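Local coordinates for KLLA0E08119p (Kluyveromyces lactis, PDB 3VA7), which probably carries out the urea carboxylase half of urea breakdown, using biotin and ATP to turn urea and hydrogencarbonate into urea-1-carboxylate, at residues D91-I96 with S121-Q126; P390-V395 with I416-K421; A485-Q490 with P528-T533; N922-I927 with V1102-F1107. All coordinates share one frame; numbering follows the deposited sequence.

The four contacts lie in two functional parts of the chain and follow one another in sequence. Contacts 1 and 2 both belong to the biotin carboxylation part, their centres about 36 Å apart: contact 1 packs two helices beside the parallel sheet of its N-terminal domain, contact 2 joins two strands of the large antiparallel sheet. Contacts 3 and 4 follow in the carboxyltransferase part, in separate sheets with centres about 43 Å apart. No two contacts touch; the nearest atoms of the closest pair, contacts 1 and 2, are about 22 Å apart. Each therefore knits its own domain locally, within a multidomain, monomeric enzyme.

Contact 1. Residues D91-I96 with S121-Q126; sequences DIDKII and SDRCSQ
D93 and R123 join two neighbouring helices, 92-101 and 118-125, of the biotin carboxylase N-terminal domain, whose core is a parallel sheet flanked by helices. The two short helical segments run at 38° to each other with their axes 11.0 Å apart, a separation that the long R123 side chain spans. On the inner side the fit is closer: I96 CD1 lies 3.9 Å from C124 SG, and both residues also reach I107 of strand 106-108, which ties the helix pair to the sheet. I92, I95 and I96 also pack on F120 of the second helix.

Toward the solvent side the contact becomes polar and more sparse, carried by one long arm. R123 bends at chi2 and chi3, which brings its guanidinium back beside I92 and I96, which it meets obliquely; I92 CG2 sits 3.9 Å from R123 CG, at the root of the arm. The guanidinium has a second acidic partner, since NE bridges to E127. An alanine here is likely to leave D93 without its mate across the helices and to uncover the methyl groups of I92 and I96. The carboxylate meets the guanidinium at its edge with the two planes 79° apart, and the salt bridge from R123 NH1 to D93 OD1 is 2.8 Å long and nearly straight, at 173°.

Contact 2. Residues P390-V395 with I416-K421; sequences PSWARV and IIVHGK
R394 and I417 form an antiparallel hydrogen-bonded pair, with R394 N giving to I417 O at 2.9 Å and I417 N to R394 O at 2.8 Å, before V395 and I416 continue the ladder as a non-hydrogen-bonded pair. This is the edge of the large antiparallel sheet in the biotin carboxylation region: strand 394-397 pairs with strand 412-420, whose other side is bonded to strand 362-372 through A366, I364 and A362.

The side chains divide between the two faces. On one, R394 and I417 run side by side in the same direction. R394 puts its CG anti to the backbone N (chi1 164°) and stays extended to NE, which lays its aliphatic part along the isoleucine, with R394 CG 4.0 Å from I417 CD1. Helix 326-333 covers this face through P327 and M331, and the guanidinium goes beyond the isoleucine to salt bridges with E330 and D396, so its charge is shared between two acids.

The other face carries V395 and I416, a looser pair, and helix 423-435 lies over I416. Just ahead of the strand, W392 extends along V418 in the same direction, while its NE1 is hydrogen-bonded to E436. P390 CB rests 3.5 Å above one face of the indole, offset toward the rim, which limits how the ring can turn. At its far end the indole touches the strand through W392 CZ3, 3.6 Å from V418 CG2.

Contact 3. Residues A485-Q490 with P528-T533; sequences ANTSVQ and PALEIT
S488 and E531 exchange two backbone hydrogen bonds, S488 N to E531 O at 3.1 Å and E531 N to S488 O at 2.9 Å, and Q490 and A529 repeat the pattern at the next hydrogen-bonded pair, beyond V489 and L530. Together the four bonds clamp the strands in antiparallel register. Where the ladder ends, water takes over: one molecule accepts from both N486 N and T533 N and donates to T487 OG1, linking the two segments. A second water lies 2.6 Å from S488 OG, with N486 O and E531 OE1 also within hydrogen-bonding reach, though its protons cannot serve every acceptor nearby.

The E531 side chain is extended, with CG anti to the backbone N (chi1 171°). This takes its buried carboxylate past the serine to R699, in a salt bridge, and to Y589 and the amide of M509. These partners probably favour its charged form.

On the opposite face the packing is apolar. V489 divides its branches between two neighbours: CG1 runs alongside the proline, 3.8 Å from P528 CB, while CG2 meets L530 CD2 at 4.0 Å. L530 CD1 approaches T487 CG2. Beyond them L590 of the adjacent strand backs L530 and I532. The arrangement is that of an outermost strand, 488-490, its V489 also backbone-bonded to T607, docked on strand 529-533 in a five-stranded antiparallel sheet of the carboxyltransferase part.

Contact 4. Residues N922-I927 with V1102-F1107; sequences NVKSKI and VEESIF
V923 and F1107 lie side by side on the inward face of a two-strand ladder, V923 CG2 being 4.1 Å from F1107 CB. The phenylalanine sends its CG anti to the backbone N (chi1 176°), which carries the ring away from the partner strand toward L859 of helix 859-875 and the ring of Y1112. Beneath its root, S925 CB comes to 4.0 Å from F1107 CB, while S925 OG is hydrogen-bonded to F1073 O outside the pair.

S1105 behaves differently. Its OG sits between the backbone N and the carbonyl carbon (chi1 78°), facing the opposite strand, where it makes a weak bond of 3.5 Å to S925 O. The same oxygen accepts from S1105 N at 2.9 Å, with the donor well above the carbonyl plane. I927 directs CD1 toward that hydroxyl.

The other face, with the lysines, E1104 and I1106, is more open to solvent. There K926 and E1104 lie alongside each other, with K926 CE 3.9 Å from E1104 OE2, and K924 NZ is 4.4 Å from the same oxygen, beyond salt-bridge range. Further along, I1106 CG2 rests 3.9 Å from N922 CB. Alternating hydrogen-bonded and non-hydrogen-bonded pairs make this an antiparallel ladder of strands 922-934 and 1101-1108, within a mixed sheet of the carboxyltransferase region.

Contact 1. Residues D91-I96 with S121-Q126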
loop_
_atom_site.group_PDB
_atom_site.type_symbol
_atom_site.label_atom_id
_atom_site.label_comp_id
_atom_site.label_asym_id
_atom_site.label_seq_id
_atom_site.Cartn_x
_atom_site.Cartn_y
_atom_site.Cartn_z
ATOM N N ASP A 91 3.212 -22.639 26.773
ATOM C CA ASP A 91 3.385 -22.448 28.213
ATOM C C ASP A 91 2.158 -22.996 28.871
ATOM O O ASP A 91 1.121 -22.326 28.932
ATOM C CB ASP A 91 3.589 -20.946 28.562
ATOM C CG ASP A 91 3.986 -20.707 30.048
ATOM O OD1 ASP A 91 5.160 -20.367 30.297
ATOM O OD2 ASP A 91 3.131 -20.839 30.958
ATOM N N ILE A 92 2.281 -24.232 29.346
ATOM C CA ILE A 92 1.172 -24.942 29.965
ATOM C C ILE A 92 0.529 -24.112 31.074
ATOM O O ILE A 92 -0.694 -24.152 31.279
ATOM C CB ILE A 92 1.629 -26.302 30.517
ATOM C CG1 ILE A 92 2.166 -27.187 29.370
ATOM C CG2 ILE A 92 0.519 -26.964 31.341
ATOM C CD1 ILE A 92 2.710 -28.572 29.785
ATOM N N ASP A 93 1.354 -23.356 31.791
ATOM C CA ASP A 93 0.861 -22.720 33.008
ATOM C C ASP A 93 -0.174 -21.675 32.666
ATOM O O ASP A 93 -1.282 -21.653 33.244
ATOM C CB ASP A 93 2.012 -22.213 33.916
ATOM C CG ASP A 93 2.314 -23.208 35.059
ATOM O OD1 ASP A 93 2.036 -24.437 34.880
ATOM O OD2 ASP A 93 2.779 -22.772 36.144
ATOM N N LYS A 94 0.214 -20.852 31.689
ATOM C CA LYS A 94 -0.612 -19.814 31.119
ATOM C C LYS A 94 -1.926 -20.386 30.576
ATOM O O LYS A 94 -3.013 -19.908 30.973
ATOM C CB LYS A 94 0.169 -19.086 30.031
ATOM C CG LYS A 94 1.240 -18.104 30.556
ATOM C CD LYS A 94 2.088 -17.553 29.428
ATOM C CE LYS A 94 2.574 -16.127 29.765
ATOM N NZ LYS A 94 3.280 -15.431 28.658
ATOM N N ILE A 95 -1.834 -21.441 29.743
ATOM C CA ILE A 95 -3.018 -22.111 29.118
ATOM C C ILE A 95 -4.024 -22.543 30.163
ATOM O O ILE A 95 -5.216 -22.216 30.081
ATOM C CB ILE A 95 -2.648 -23.340 28.176
ATOM C CG1 ILE A 95 -1.864 -22.927 26.916
ATOM C CG2 ILE A 95 -3.886 -24.157 27.793
ATOM C CD1 ILE A 95 -2.211 -21.544 26.295
ATOM N N ILE A 96 -3.533 -23.262 31.158
ATOM C CA ILE A 96 -4.397 -23.843 32.161
ATOM C C ILE A 96 -5.039 -22.739 33.020
ATOM O O ILE A 96 -6.218 -22.827 33.396
ATOM C CB ILE A 96 -3.601 -24.868 32.991
ATOM C CG1 ILE A 96 -4.344 -26.207 33.039
ATOM C CG2 ILE A 96 -3.352 -24.347 34.392
ATOM C CD1 ILE A 96 -4.130 -27.076 31.827
ATOM N N SER A 121 -1.514 -33.185 28.646
ATOM C CA SER A 121 -2.746 -33.961 28.796
ATOM C C SER A 121 -3.013 -34.293 30.275
ATOM O O SER A 121 -4.141 -34.148 30.749
ATOM C CB SER A 121 -2.761 -35.202 27.932
ATOM O OG SER A 121 -3.948 -35.908 28.183
ATOM N N ASP A 122 -1.942 -34.685 30.982
ATOM C CA ASP A 122 -1.970 -35.029 32.410
ATOM C C ASP A 122 -2.294 -33.829 33.345
ATOM O O ASP A 122 -3.113 -33.988 34.267
ATOM C CB ASP A 122 -0.647 -35.728 32.847
ATOM C CG ASP A 122 -0.498 -37.186 32.317
ATOM O OD1 ASP A 122 -1.490 -37.947 32.192
ATOM O OD2 ASP A 122 0.652 -37.584 32.042
ATOM N N ARG A 123 -1.673 -32.656 33.104
ATOM C CA ARG A 123 -2.055 -31.390 33.780
ATOM C C ARG A 123 -3.551 -31.095 33.683
ATOM O O ARG A 123 -4.175 -30.713 34.688
ATOM C CB ARG A 123 -1.282 -30.164 33.243
ATOM C CG ARG A 123 -0.214 -29.546 34.189
ATOM C CD ARG A 123 -0.724 -29.362 35.667
ATOM N NE ARG A 123 -1.121 -28.001 36.088
ATOM C CZ ARG A 123 -0.460 -26.857 35.836
ATOM N NH1 ARG A 123 0.679 -26.848 35.146
ATOM N NH2 ARG A 123 -0.955 -25.696 36.287
ATOM N N CYS A 124 -4.128 -31.246 32.481
ATOM C CA CYS A 124 -5.591 -31.074 32.333
ATOM C C CYS A 124 -6.281 -31.999 33.268
ATOM O O CYS A 124 -7.110 -31.564 34.052
ATOM C CB CYS A 124 -6.130 -31.319 30.903
ATOM S SG CYS A 124 -5.580 -30.071 29.764
ATOM N N SER A 125 -5.940 -33.275 33.193
ATOM C CA SER A 125 -6.607 -34.249 34.058
ATOM C C SER A 125 -6.479 -33.904 35.536
ATOM O O SER A 125 -7.490 -33.873 36.250
ATOM C CB SER A 125 -6.124 -35.678 33.822
ATOM O OG SER A 125 -7.054 -36.563 34.436
ATOM N N GLN A 126 -5.249 -33.617 35.974
ATOM C CA GLN A 126 -4.966 -33.362 37.415
ATOM C C GLN A 126 -5.534 -31.966 37.854
ATOM O O GLN A 126 -5.392 -31.538 39.006
ATOM C CB GLN A 126 -3.449 -33.577 37.754
ATOM C CG GLN A 126 -2.686 -32.265 38.039
ATOM C CD GLN A 126 -1.165 -32.361 37.960
ATOM O OE1 GLN A 126 -0.605 -33.156 37.173
ATOM N NE2 GLN A 126 -0.478 -31.514 38.754
#

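Contact 2. Residues P390-V395 with I416-K421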
loop_
_atom_site.group_PDB
_atom_site.type_symbol
_atom_site.label_atom_id
_atom_site.label_comp_id
_atom_site.label_asym_id
_atom_site.label_seq_id
_atom_site.Cartn_x
_atom_site.Cartn_y
_atom_site.Cartn_z
ATOM N N PRO A 390 -12.538 -19.089 -3.915
ATOM C CA PRO A 390 -13.763 -19.635 -4.474
ATOM C C PRO A 390 -14.720 -19.921 -3.334
ATOM O O PRO A 390 -14.372 -20.679 -2.410
ATOM C CB PRO A 390 -13.294 -20.957 -5.115
ATOM C CG PRO A 390 -12.007 -21.296 -4.417
ATOM C CD PRO A 390 -11.366 -19.946 -4.193
ATOM N N SER A 391 -15.914 -19.341 -3.385
ATOM C CA SER A 391 -16.885 -19.536 -2.310
ATOM C C SER A 391 -17.546 -20.912 -2.332
ATOM O O SER A 391 -18.272 -21.244 -1.377
ATOM C CB SER A 391 -18.002 -18.525 -2.453
ATOM O OG SER A 391 -18.677 -18.795 -3.689
ATOM N N TRP A 392 -17.341 -21.675 -3.423
ATOM C CA TRP A 392 -18.037 -22.978 -3.643
ATOM C C TRP A 392 -17.187 -24.129 -3.140
ATOM O O TRP A 392 -17.710 -25.228 -2.923
ATOM C CB TRP A 392 -18.406 -23.253 -5.136
ATOM C CG TRP A 392 -17.253 -22.980 -6.072
ATOM C CD1 TRP A 392 -16.998 -21.803 -6.716
ATOM C CD2 TRP A 392 -16.134 -23.847 -6.378
ATOM N NE1 TRP A 392 -15.832 -21.891 -7.425
ATOM C CE2 TRP A 392 -15.281 -23.129 -7.254
ATOM C CE3 TRP A 392 -15.780 -25.149 -6.007
ATOM C CZ2 TRP A 392 -14.117 -23.669 -7.780
ATOM C CZ3 TRP A 392 -14.612 -25.696 -6.542
ATOM C CH2 TRP A 392 -13.796 -24.961 -7.415
ATOM N N ALA A 393 -15.887 -23.897 -3.001
ATOM C CA ALA A 393 -15.023 -24.858 -2.293
ATOM C C ALA A 393 -15.167 -24.645 -0.763
ATOM O O ALA A 393 -15.759 -23.683 -0.298
ATOM C CB ALA A 393 -13.530 -24.732 -2.764
ATOM N N ARG A 394 -14.643 -25.572 0.012
ATOM C CA ARG A 394 -14.485 -25.355 1.442
ATOM C C ARG A 394 -13.083 -24.796 1.590
ATOM O O ARG A 394 -12.116 -25.364 1.061
ATOM C CB ARG A 394 -14.646 -26.677 2.259
ATOM C CG ARG A 394 -14.097 -26.548 3.694
ATOM C CD ARG A 394 -14.470 -27.664 4.559
ATOM N NE ARG A 394 -13.638 -27.693 5.746
ATOM C CZ ARG A 394 -13.762 -28.607 6.706
ATOM N NH1 ARG A 394 -14.693 -29.563 6.607
ATOM N NH2 ARG A 394 -12.974 -28.568 7.765
ATOM N N VAL A 395 -12.967 -23.658 2.271
ATOM C CA VAL A 395 -11.615 -23.128 2.558
ATOM C C VAL A 395 -11.461 -22.879 4.023
ATOM O O VAL A 395 -12.241 -22.177 4.623
ATOM C CB VAL A 395 -11.074 -22.005 1.537
ATOM C CG1 VAL A 395 -12.080 -21.708 0.399
ATOM C CG2 VAL A 395 -10.522 -20.742 2.216
ATOM N N ILE A 416 -7.392 -25.207 0.928
ATOM C CA ILE A 416 -8.369 -25.140 -0.126
ATOM C C ILE A 416 -8.828 -26.554 -0.425
ATOM O O ILE A 416 -8.041 -27.374 -0.886
ATOM C CB ILE A 416 -7.760 -24.440 -1.353
ATOM C CG1 ILE A 416 -7.478 -22.988 -0.972
ATOM C CG2 ILE A 416 -8.721 -24.450 -2.535
ATOM C CD1 ILE A 416 -6.199 -22.465 -1.507
ATOM N N ILE A 417 -10.088 -26.814 -0.117
ATOM C CA ILE A 417 -10.674 -28.150 -0.179
ATOM C C ILE A 417 -11.904 -28.309 -1.140
ATOM O O ILE A 417 -12.962 -27.638 -1.021
ATOM C CB ILE A 417 -11.048 -28.608 1.225
ATOM C CG1 ILE A 417 -9.839 -28.375 2.139
ATOM C CG2 ILE A 417 -11.533 -30.058 1.258
ATOM C CD1 ILE A 417 -10.252 -27.741 3.469
ATOM N N VAL A 418 -11.754 -29.284 -2.018
ATOM C CA VAL A 418 -12.653 -29.512 -3.121
ATOM C C VAL A 418 -13.257 -30.956 -3.048
ATOM O O VAL A 418 -12.587 -31.885 -2.578
ATOM C CB VAL A 418 -11.799 -29.249 -4.367
ATOM C CG1 VAL A 418 -11.704 -30.424 -5.280
ATOM C CG2 VAL A 418 -12.217 -27.971 -5.009
ATOM N N HIS A 419 -14.514 -31.124 -3.454
ATOM C CA HIS A 419 -15.262 -32.407 -3.308
ATOM C C HIS A 419 -15.847 -32.698 -4.656
ATOM O O HIS A 419 -16.733 -31.953 -5.128
ATOM C CB HIS A 419 -16.451 -32.296 -2.343
ATOM C CG HIS A 419 -17.073 -33.621 -2.002
ATOM N ND1 HIS A 419 -18.340 -33.745 -1.441
ATOM C CD2 HIS A 419 -16.593 -34.888 -2.141
ATOM C CE1 HIS A 419 -18.599 -35.029 -1.243
ATOM N NE2 HIS A 419 -17.560 -35.739 -1.668
ATOM N N GLY A 420 -15.347 -33.748 -5.293
ATOM C CA GLY A 420 -15.852 -34.144 -6.600
ATOM C C GLY A 420 -16.447 -35.541 -6.606
ATOM O O GLY A 420 -16.283 -36.312 -5.635
ATOM N N LYS A 421 -17.112 -35.859 -7.717
ATOM C CA LYS A 421 -17.758 -37.141 -7.935
ATOM C C LYS A 421 -16.780 -38.285 -7.919
ATOM O O LYS A 421 -17.157 -39.387 -7.541
ATOM C CB LYS A 421 -18.500 -37.134 -9.279
ATOM C CG LYS A 421 -19.953 -36.695 -9.252
ATOM C CD LYS A 421 -20.278 -36.195 -10.666
ATOM C CE LYS A 421 -21.769 -36.196 -11.014
ATOM N NZ LYS A 421 -22.604 -35.776 -9.843
#

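Contact 3. Residues A485-Q490 with P528-T533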
loop_
_atom_site.group_PDB
_atom_site.type_symbol
_atom_site.label_atom_id
_atom_site.label_comp_id
_atom_site.label_asym_id
_atom_site.label_seq_id
_atom_site.Cartn_x
_atom_site.Cartn_y
_atom_site.Cartn_z
ATOM N N ALA A 485 18.092 1.814 -8.385
ATOM C CA ALA A 485 17.821 2.833 -7.383
ATOM C C ALA A 485 16.329 3.093 -7.051
ATOM O O ALA A 485 16.017 3.527 -5.925
ATOM C CB ALA A 485 18.464 4.118 -7.809
ATOM N N ASN A 486 15.427 2.899 -8.024
ATOM C CA ASN A 486 14.024 3.202 -7.841
ATOM C C ASN A 486 13.158 2.654 -8.950
ATOM O O ASN A 486 12.608 3.402 -9.775
ATOM C CB ASN A 486 13.800 4.714 -7.722
ATOM C CG ASN A 486 12.867 5.068 -6.568
ATOM O OD1 ASN A 486 11.702 5.408 -6.769
ATOM N ND2 ASN A 486 13.378 4.950 -5.347
ATOM N N THR A 487 12.997 1.344 -8.943
ATOM C CA THR A 487 12.342 0.661 -10.031
ATOM C C THR A 487 10.904 0.308 -9.633
ATOM O O THR A 487 10.721 -0.408 -8.653
ATOM C CB THR A 487 13.184 -0.593 -10.381
ATOM O OG1 THR A 487 14.529 -0.154 -10.625
ATOM C CG2 THR A 487 12.684 -1.344 -11.612
ATOM N N SER A 488 9.905 0.797 -10.387
ATOM C CA SER A 488 8.482 0.606 -10.073
ATOM C C SER A 488 7.640 0.151 -11.253
ATOM O O SER A 488 7.797 0.670 -12.375
ATOM C CB SER A 488 7.857 1.895 -9.545
ATOM O OG SER A 488 8.067 3.002 -10.396
ATOM N N VAL A 489 6.728 -0.791 -11.001
ATOM C CA VAL A 489 5.695 -1.092 -11.945
ATOM C C VAL A 489 4.832 0.124 -12.119
ATOM O O VAL A 489 4.394 0.675 -11.128
ATOM C CB VAL A 489 4.763 -2.133 -11.412
ATOM C CG1 VAL A 489 3.618 -2.405 -12.443
ATOM C CG2 VAL A 489 5.543 -3.364 -11.043
ATOM N N GLN A 490 4.583 0.539 -13.363
ATOM C CA GLN A 490 3.718 1.700 -13.654
ATOM C C GLN A 490 2.830 1.364 -14.815
ATOM O O GLN A 490 3.196 0.444 -15.572
ATOM C CB GLN A 490 4.546 2.944 -13.992
ATOM C CG GLN A 490 5.422 3.408 -12.872
ATOM C CD GLN A 490 4.610 3.962 -11.721
ATOM O OE1 GLN A 490 5.149 4.157 -10.629
ATOM N NE2 GLN A 490 3.308 4.211 -11.948
ATOM N N PRO A 528 1.343 -2.931 -18.015
ATOM C CA PRO A 528 2.289 -2.295 -17.125
ATOM C C PRO A 528 3.727 -2.659 -17.487
ATOM O O PRO A 528 3.977 -3.747 -18.028
ATOM C CB PRO A 528 1.917 -2.873 -15.769
ATOM C CG PRO A 528 1.434 -4.195 -16.104
ATOM C CD PRO A 528 0.691 -4.082 -17.389
ATOM N N ALA A 529 4.643 -1.771 -17.107
ATOM C CA ALA A 529 6.032 -1.774 -17.515
ATOM C C ALA A 529 6.849 -1.291 -16.326
ATOM O O ALA A 529 6.258 -0.861 -15.345
ATOM C CB ALA A 529 6.196 -0.811 -18.704
ATOM N N LEU A 530 8.181 -1.332 -16.392
ATOM C CA LEU A 530 8.973 -0.770 -15.282
ATOM C C LEU A 530 9.542 0.601 -15.594
ATOM O O LEU A 530 10.104 0.835 -16.659
ATOM C CB LEU A 530 10.117 -1.696 -14.853
ATOM C CG LEU A 530 9.787 -3.154 -14.442
ATOM C CD1 LEU A 530 11.072 -3.961 -14.242
ATOM C CD2 LEU A 530 8.849 -3.207 -13.202
ATOM N N GLU A 531 9.377 1.521 -14.662
ATOM C CA GLU A 531 10.066 2.782 -14.718
ATOM C C GLU A 531 11.353 2.595 -13.963
ATOM O O GLU A 531 11.331 2.247 -12.748
ATOM C CB GLU A 531 9.253 3.878 -14.029
ATOM C CG GLU A 531 10.005 5.167 -13.863
ATOM C CD GLU A 531 9.071 6.308 -13.565
ATOM O OE1 GLU A 531 9.044 6.770 -12.399
ATOM O OE2 GLU A 531 8.348 6.756 -14.487
ATOM N N ILE A 532 12.459 2.809 -14.688
ATOM C CA ILE A 532 13.793 2.858 -14.098
ATOM C C ILE A 532 14.218 4.290 -13.880
ATOM O O ILE A 532 14.182 5.083 -14.792
ATOM C CB ILE A 532 14.821 2.135 -14.991
ATOM C CG1 ILE A 532 14.734 0.640 -14.716
ATOM C CG2 ILE A 532 16.279 2.566 -14.720
ATOM C CD1 ILE A 532 14.243 -0.175 -15.836
ATOM N N THR A 533 14.677 4.590 -12.681
ATOM C CA THR A 533 15.154 5.907 -12.362
ATOM C C THR A 533 16.634 5.877 -11.958
ATOM O O THR A 533 16.973 5.216 -10.980
ATOM C CB THR A 533 14.387 6.483 -11.122
ATOM O OG1 THR A 533 12.969 6.217 -11.215
ATOM C CG2 THR A 533 14.726 7.996 -10.882
HETATM O O HOH W 1 15.696 2.221 -11.001
HETATM O O HOH W 2 10.166 4.504 -10.705
#

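Contact 4. Residues N922-I927 with V1102-F1107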
loop_
_atom_site.group_PDB
_atom_site.type_symbol
_atom_site.label_atom_id
_atom_site.label_comp_id
_atom_site.label_asym_id
_atom_site.label_seq_id
_atom_site.Cartn_x
_atom_site.Cartn_y
_atom_site.Cartn_z
ATOM N N ASN A 922 -29.184 23.454 3.298
ATOM C CA ASN A 922 -28.608 22.419 4.141
ATOM C C ASN A 922 -27.908 21.307 3.364
ATOM O O ASN A 922 -28.081 21.203 2.175
ATOM C CB ASN A 922 -29.635 21.844 5.106
ATOM C CG ASN A 922 -30.877 21.348 4.414
ATOM O OD1 ASN A 922 -31.832 22.100 4.279
ATOM N ND2 ASN A 922 -30.877 20.088 3.967
ATOM N N VAL A 923 -27.074 20.512 4.035
ATOM C CA VAL A 923 -26.303 19.423 3.402
ATOM C C VAL A 923 -26.149 18.290 4.392
ATOM O O VAL A 923 -26.107 18.511 5.587
ATOM C CB VAL A 923 -24.853 19.852 3.000
ATOM C CG1 VAL A 923 -24.820 20.515 1.731
ATOM C CG2 VAL A 923 -24.237 20.757 4.043
ATOM N N LYS A 924 -26.063 17.075 3.901
ATOM C CA LYS A 924 -25.714 15.941 4.739
ATOM C C LYS A 924 -24.304 16.230 5.238
ATOM O O LYS A 924 -23.437 16.709 4.476
ATOM C CB LYS A 924 -25.739 14.642 3.927
ATOM C CG LYS A 924 -27.132 14.211 3.358
ATOM C CD LYS A 924 -27.643 12.824 3.925
ATOM C CE LYS A 924 -27.204 11.603 3.034
ATOM N NZ LYS A 924 -27.295 10.257 3.749
ATOM N N SER A 925 -24.076 16.000 6.524
ATOM C CA SER A 925 -22.752 16.220 7.098
ATOM C C SER A 925 -22.401 15.147 8.115
ATOM O O SER A 925 -23.089 15.036 9.142
ATOM C CB SER A 925 -22.724 17.581 7.773
ATOM O OG SER A 925 -21.434 17.861 8.264
ATOM N N LYS A 926 -21.365 14.367 7.831
ATOM C CA LYS A 926 -20.801 13.410 8.830
ATOM C C LYS A 926 -19.863 14.088 9.858
ATOM O O LYS A 926 -18.984 14.868 9.493
ATOM C CB LYS A 926 -20.097 12.192 8.184
ATOM C CG LYS A 926 -21.011 11.298 7.342
ATOM C CD LYS A 926 -20.357 9.983 6.908
ATOM C CE LYS A 926 -21.001 9.433 5.599
ATOM N NZ LYS A 926 -20.427 10.065 4.301
ATOM N N ILE A 927 -20.100 13.806 11.135
ATOM C CA ILE A 927 -19.335 14.386 12.282
ATOM C C ILE A 927 -18.385 13.348 12.830
ATOM O O ILE A 927 -18.811 12.328 13.368
ATOM C CB ILE A 927 -20.267 14.845 13.476
ATOM C CG1 ILE A 927 -21.340 15.817 12.988
ATOM C CG2 ILE A 927 -19.463 15.494 14.584
ATOM C CD1 ILE A 927 -22.522 15.837 13.898
ATOM N N VAL A 1102 -18.260 8.278 14.480
ATOM C CA VAL A 1102 -18.900 8.988 13.380
ATOM C C VAL A 1102 -20.394 8.952 13.499
ATOM O O VAL A 1102 -20.974 7.879 13.616
ATOM C CB VAL A 1102 -18.673 8.287 11.974
ATOM C CG1 VAL A 1102 -18.550 9.334 10.918
ATOM C CG2 VAL A 1102 -17.489 7.342 11.964
ATOM N N GLU A 1103 -21.011 10.112 13.350
ATOM C CA GLU A 1103 -22.461 10.239 13.289
ATOM C C GLU A 1103 -22.936 10.922 12.023
ATOM O O GLU A 1103 -22.500 12.021 11.717
ATOM C CB GLU A 1103 -22.990 11.035 14.505
ATOM C CG GLU A 1103 -22.807 10.292 15.828
ATOM C CD GLU A 1103 -23.477 8.898 15.829
ATOM O OE1 GLU A 1103 -24.586 8.778 15.241
ATOM O OE2 GLU A 1103 -22.913 7.935 16.413
ATOM N N GLU A 1104 -23.874 10.309 11.317
ATOM C CA GLU A 1104 -24.526 11.005 10.198
ATOM C C GLU A 1104 -25.384 12.135 10.719
ATOM O O GLU A 1104 -26.245 11.911 11.551
ATOM C CB GLU A 1104 -25.421 10.060 9.430
ATOM C CG GLU A 1104 -25.115 10.026 7.943
ATOM C CD GLU A 1104 -25.388 8.627 7.363
ATOM O OE1 GLU A 1104 -26.419 8.013 7.763
ATOM O OE2 GLU A 1104 -24.576 8.125 6.534
ATOM N N SER A 1105 -25.175 13.348 10.247
ATOM C CA SER A 1105 -26.204 14.324 10.468
ATOM C C SER A 1105 -26.361 15.337 9.314
ATOM O O SER A 1105 -26.071 14.984 8.174
ATOM C CB SER A 1105 -26.084 14.949 11.857
ATOM O OG SER A 1105 -25.052 15.902 11.871
ATOM N N ILE A 1106 -26.863 16.544 9.612
ATOM C CA ILE A 1106 -27.238 17.534 8.619
ATOM C C ILE A 1106 -26.691 18.915 9.084
ATOM O O ILE A 1106 -27.015 19.367 10.165
ATOM C CB ILE A 1106 -28.837 17.658 8.460
ATOM C CG1 ILE A 1106 -29.528 16.405 7.888
ATOM C CG2 ILE A 1106 -29.223 18.827 7.561
ATOM C CD1 ILE A 1106 -29.993 15.358 8.962
ATOM N N PHE A 1107 -25.893 19.602 8.275
ATOM C CA PHE A 1107 -25.535 20.977 8.577
ATOM C C PHE A 1107 -26.504 21.983 7.953
ATOM O O PHE A 1107 -26.731 22.004 6.721
ATOM C CB PHE A 1107 -24.148 21.260 8.073
ATOM C CG PHE A 1107 -23.727 22.666 8.252
ATOM C CD1 PHE A 1107 -23.113 23.070 9.452
ATOM C CD2 PHE A 1107 -23.927 23.613 7.219
ATOM C CE1 PHE A 1107 -22.689 24.402 9.618
ATOM C CE2 PHE A 1107 -23.506 24.958 7.373
ATOM C CZ PHE A 1107 -22.883 25.353 8.588
#